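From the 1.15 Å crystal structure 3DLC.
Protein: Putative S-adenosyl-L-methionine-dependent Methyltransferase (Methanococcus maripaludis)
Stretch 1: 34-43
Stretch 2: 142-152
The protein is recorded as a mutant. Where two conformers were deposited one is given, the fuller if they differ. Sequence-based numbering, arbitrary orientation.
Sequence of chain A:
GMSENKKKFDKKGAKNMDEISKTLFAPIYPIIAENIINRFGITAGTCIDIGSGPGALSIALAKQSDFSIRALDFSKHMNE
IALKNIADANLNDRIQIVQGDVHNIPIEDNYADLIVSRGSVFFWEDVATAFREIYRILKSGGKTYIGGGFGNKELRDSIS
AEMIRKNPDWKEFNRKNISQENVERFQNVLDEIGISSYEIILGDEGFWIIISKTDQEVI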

# COMPACT_ATOMS: atom_id res chain seq x y z
N GLU A 34 -10.72 -7.39 2.64
CA GLU A 34 -11.37 -8.68 2.51
C GLU A 34 -10.68 -9.53 1.46
O GLU A 34 -10.47 -10.73 1.65
CB GLU A 34 -12.84 -8.45 2.16
CG GLU A 34 -13.62 -9.70 1.89
CD GLU A 34 -15.08 -9.42 1.63
OE1 GLU A 34 -15.43 -8.57 0.82
OE2 GLU A 34 -15.87 -10.06 2.29
N ASN A 35 -10.30 -8.92 0.35
CA ASN A 35 -9.59 -9.63 -0.70
C ASN A 35 -8.28 -10.23 -0.15
O ASN A 35 -7.94 -11.39 -0.45
CB ASN A 35 -9.24 -8.73 -1.89
CG ASN A 35 -10.44 -8.35 -2.71
OD1 ASN A 35 -11.50 -8.99 -2.61
ND2 ASN A 35 -10.28 -7.34 -3.57
N ILE A 36 -7.55 -9.45 0.66
CA ILE A 36 -6.28 -9.88 1.21
C ILE A 36 -6.49 -11.03 2.19
O ILE A 36 -5.77 -12.05 2.16
CB ILE A 36 -5.57 -8.69 1.88
CG1 ILE A 36 -5.15 -7.66 0.82
CG2 ILE A 36 -4.38 -9.17 2.74
CD1 ILE A 36 -4.83 -6.29 1.44
N ILE A 37 -7.46 -10.88 3.07
CA ILE A 37 -7.79 -11.94 4.04
C ILE A 37 -8.16 -13.22 3.31
O ILE A 37 -7.70 -14.31 3.67
CB ILE A 37 -8.88 -11.45 5.01
CG1 ILE A 37 -8.29 -10.38 5.93
CG2 ILE A 37 -9.49 -12.65 5.79
CD1 ILE A 37 -9.30 -9.57 6.71
N ASN A 38 -9.01 -13.09 2.31
CA ASN A 38 -9.49 -14.26 1.58
C ASN A 38 -8.38 -14.91 0.79
O ASN A 38 -8.34 -16.14 0.67
CB ASN A 38 -10.62 -13.90 0.64
CG ASN A 38 -11.92 -13.60 1.36
OD1 ASN A 38 -12.04 -13.85 2.56
ND2 ASN A 38 -12.88 -13.01 0.64
N ARG A 39 -7.47 -14.12 0.23
CA ARG A 39 -6.46 -14.67 -0.63
C ARG A 39 -5.42 -15.52 0.13
O ARG A 39 -5.02 -16.56 -0.35
CB ARG A 39 -5.83 -13.55 -1.44
CG ARG A 39 -5.09 -14.06 -2.61
CD ARG A 39 -4.62 -12.96 -3.55
NE ARG A 39 -3.84 -13.56 -4.60
CZ ARG A 39 -4.07 -13.49 -5.91
NH1 ARG A 39 -4.94 -12.64 -6.46
NH2 ARG A 39 -3.31 -14.19 -6.70
N PHE A 40 -4.90 -14.98 1.26
CA PHE A 40 -3.84 -15.63 1.96
C PHE A 40 -4.23 -16.35 3.22
O PHE A 40 -3.46 -17.19 3.68
CB PHE A 40 -2.74 -14.62 2.28
CG PHE A 40 -2.29 -13.80 1.10
CD1 PHE A 40 -1.73 -14.39 -0.01
CD2 PHE A 40 -2.47 -12.44 1.09
CE1 PHE A 40 -1.32 -13.64 -1.08
CE2 PHE A 40 -2.08 -11.68 0.02
CZ PHE A 40 -1.50 -12.28 -1.07
N GLY A 41 -5.38 -16.07 3.79
CA GLY A 41 -5.76 -16.73 5.02
C GLY A 41 -4.95 -16.34 6.23
O GLY A 41 -4.96 -17.06 7.23
N ILE A 42 -4.23 -15.21 6.15
CA ILE A 42 -3.44 -14.66 7.27
C ILE A 42 -4.34 -13.68 7.99
O ILE A 42 -4.83 -12.73 7.38
CB ILE A 42 -2.13 -13.98 6.83
CG1 ILE A 42 -1.33 -14.83 5.82
CG2 ILE A 42 -1.28 -13.70 8.06
CD1 ILE A 42 -0.27 -14.04 5.05
N THR A 43 -4.62 -13.95 9.27
CA THR A 43 -5.63 -13.13 10.01
C THR A 43 -5.08 -12.52 11.32
O THR A 43 -5.79 -11.91 12.08
CB THR A 43 -6.86 -13.99 10.30
OG1 THR A 43 -6.48 -15.15 11.05
CG2 THR A 43 -7.54 -14.44 9.01
N GLY A 142 5.97 -15.54 4.79
CA GLY A 142 5.16 -14.33 4.67
C GLY A 142 4.75 -14.03 3.25
O GLY A 142 5.34 -14.53 2.30
N LYS A 143 3.78 -13.12 3.13
CA LYS A 143 3.20 -12.70 1.85
C LYS A 143 3.16 -11.19 1.73
O LYS A 143 3.07 -10.48 2.74
CB LYS A 143 1.74 -13.21 1.71
CG LYS A 143 1.55 -14.72 1.81
CD LYS A 143 2.05 -15.44 0.60
CE LYS A 143 1.80 -16.93 0.70
NZ LYS A 143 2.23 -17.64 -0.50
N THR A 144 3.19 -10.70 0.49
CA THR A 144 2.96 -9.29 0.21
C THR A 144 1.75 -9.10 -0.70
O THR A 144 1.31 -10.00 -1.40
CB THR A 144 4.18 -8.57 -0.44
OG1 THR A 144 4.30 -8.90 -1.83
CG2 THR A 144 5.48 -8.92 0.24
N TYR A 145 1.24 -7.86 -0.70
CA TYR A 145 0.14 -7.45 -1.58
C TYR A 145 0.36 -5.95 -1.78
O TYR A 145 -0.15 -5.12 -1.04
CB TYR A 145 -1.19 -7.78 -0.93
CG TYR A 145 -2.39 -7.75 -1.85
CD1 TYR A 145 -2.72 -8.84 -2.64
CD2 TYR A 145 -3.25 -6.67 -1.87
CE1 TYR A 145 -3.85 -8.86 -3.41
CE2 TYR A 145 -4.40 -6.69 -2.64
CZ TYR A 145 -4.70 -7.78 -3.41
OH TYR A 145 -5.85 -7.76 -4.14
N ILE A 146 1.18 -5.65 -2.79
CA ILE A 146 1.73 -4.29 -3.00
C ILE A 146 1.37 -3.81 -4.38
O ILE A 146 1.74 -4.42 -5.40
CB ILE A 146 3.27 -4.31 -2.83
CG1 ILE A 146 3.62 -4.67 -1.37
CG2 ILE A 146 3.89 -3.01 -3.30
CD1 ILE A 146 5.05 -5.07 -1.17
N GLY A 147 0.62 -2.71 -4.46
CA GLY A 147 0.15 -2.28 -5.78
C GLY A 147 -0.86 -1.19 -5.66
O GLY A 147 -0.67 -0.25 -4.88
N GLY A 148 -1.93 -1.32 -6.41
CA GLY A 148 -3.01 -0.33 -6.37
C GLY A 148 -4.26 -0.83 -7.03
O GLY A 148 -4.24 -1.83 -7.70
N GLY A 149 -5.35 -0.13 -6.81
CA GLY A 149 -6.62 -0.53 -7.36
C GLY A 149 -7.77 -0.15 -6.46
O GLY A 149 -7.62 0.57 -5.46
N PHE A 150 -8.91 -0.71 -6.83
CA PHE A 150 -10.20 -0.35 -6.24
C PHE A 150 -10.99 -1.50 -5.67
O PHE A 150 -12.12 -1.33 -5.30
CB PHE A 150 -11.00 0.51 -7.24
CG PHE A 150 -10.24 1.72 -7.62
CD1 PHE A 150 -10.24 2.85 -6.81
CD2 PHE A 150 -9.34 1.68 -8.70
CE1 PHE A 150 -9.48 3.96 -7.10
CE2 PHE A 150 -8.53 2.78 -8.97
CZ PHE A 150 -8.61 3.93 -8.18
N GLY A 151 -10.37 -2.67 -5.61
CA GLY A 151 -10.98 -3.83 -4.97
C GLY A 151 -11.87 -4.70 -5.83
O GLY A 151 -11.81 -5.92 -5.71
N ASN A 152 -12.74 -4.08 -6.63
CA ASN A 152 -13.54 -4.86 -7.57
C ASN A 152 -13.93 -3.98 -8.75
O ASN A 152 -13.71 -2.76 -8.75
CB ASN A 152 -14.72 -5.52 -6.86
CG ASN A 152 -15.72 -4.53 -6.30
OD1 ASN A 152 -16.06 -3.55 -6.95
ND2 ASN A 152 -16.24 -4.81 -5.10
O HOH W 1 -7.84 -5.82 -4.19
O HOH W 2 -13.25 -8.90 -4.78

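Residues 34-40 form the end of a helix that lies across the strand 142-146. The two run roughly antiparallel, at 147° between their N-to-C directions, and their axes come within 10.4 Å. That spacing leaves room for one layer of side chains, and Tyr145 fills much of it.

Glu34 makes no contact with the second stretch. Asn35 points toward it and provides the hydrogen bond between the stretches. Its ND2 donates to the backbone O of Gly151 at 3.0 Å, with an N-H...O angle of 152°. The helix is thereby tied to the loop beyond the strand. Water 1 extends this polar patch: it accepts from Asn35 ND2 at 2.9 Å and hydrogen-bonds to Tyr145 OH at 2.8 Å. Water 2 lies 2.8 Å from Asn35 OD1, within hydrogen-bonding reach.

Ile36 sets out sideways, but its end comes nearer to the strand. Its CG1 sits over one face of the Tyr145 ring, 3.8 Å from the centroid, a CH-pi contact. The closest pair is Ile36 CG1 to Tyr145 CD2, at 3.4 Å. Ile37 and Asn38 are out of reach. Arg39 adds a looser contact, its CD 4.2 Å from Tyr145 CE1.

Phe40 closes the helix and meets three consecutive strand residues. Lys143 CB lies almost squarely over one ring face, 4.0 Å from the centroid of the Phe40 ring. The lysine thus packs through its aliphatic part, while its end leads away and NZ is bonded elsewhere in the structure. At the ring edge, Phe40 CE2 is 3.9 Å from Tyr145 CD1, an apolar contact. Phe40 CZ also approaches the backbone O of Thr144, at 3.6 Å.

Gly41 leaves the helix with positive phi, which favours glycine. Ile42 then turns back toward the strand, and its CD1 packs 3.8 Å from Lys143 CG. Thr43 makes no contact.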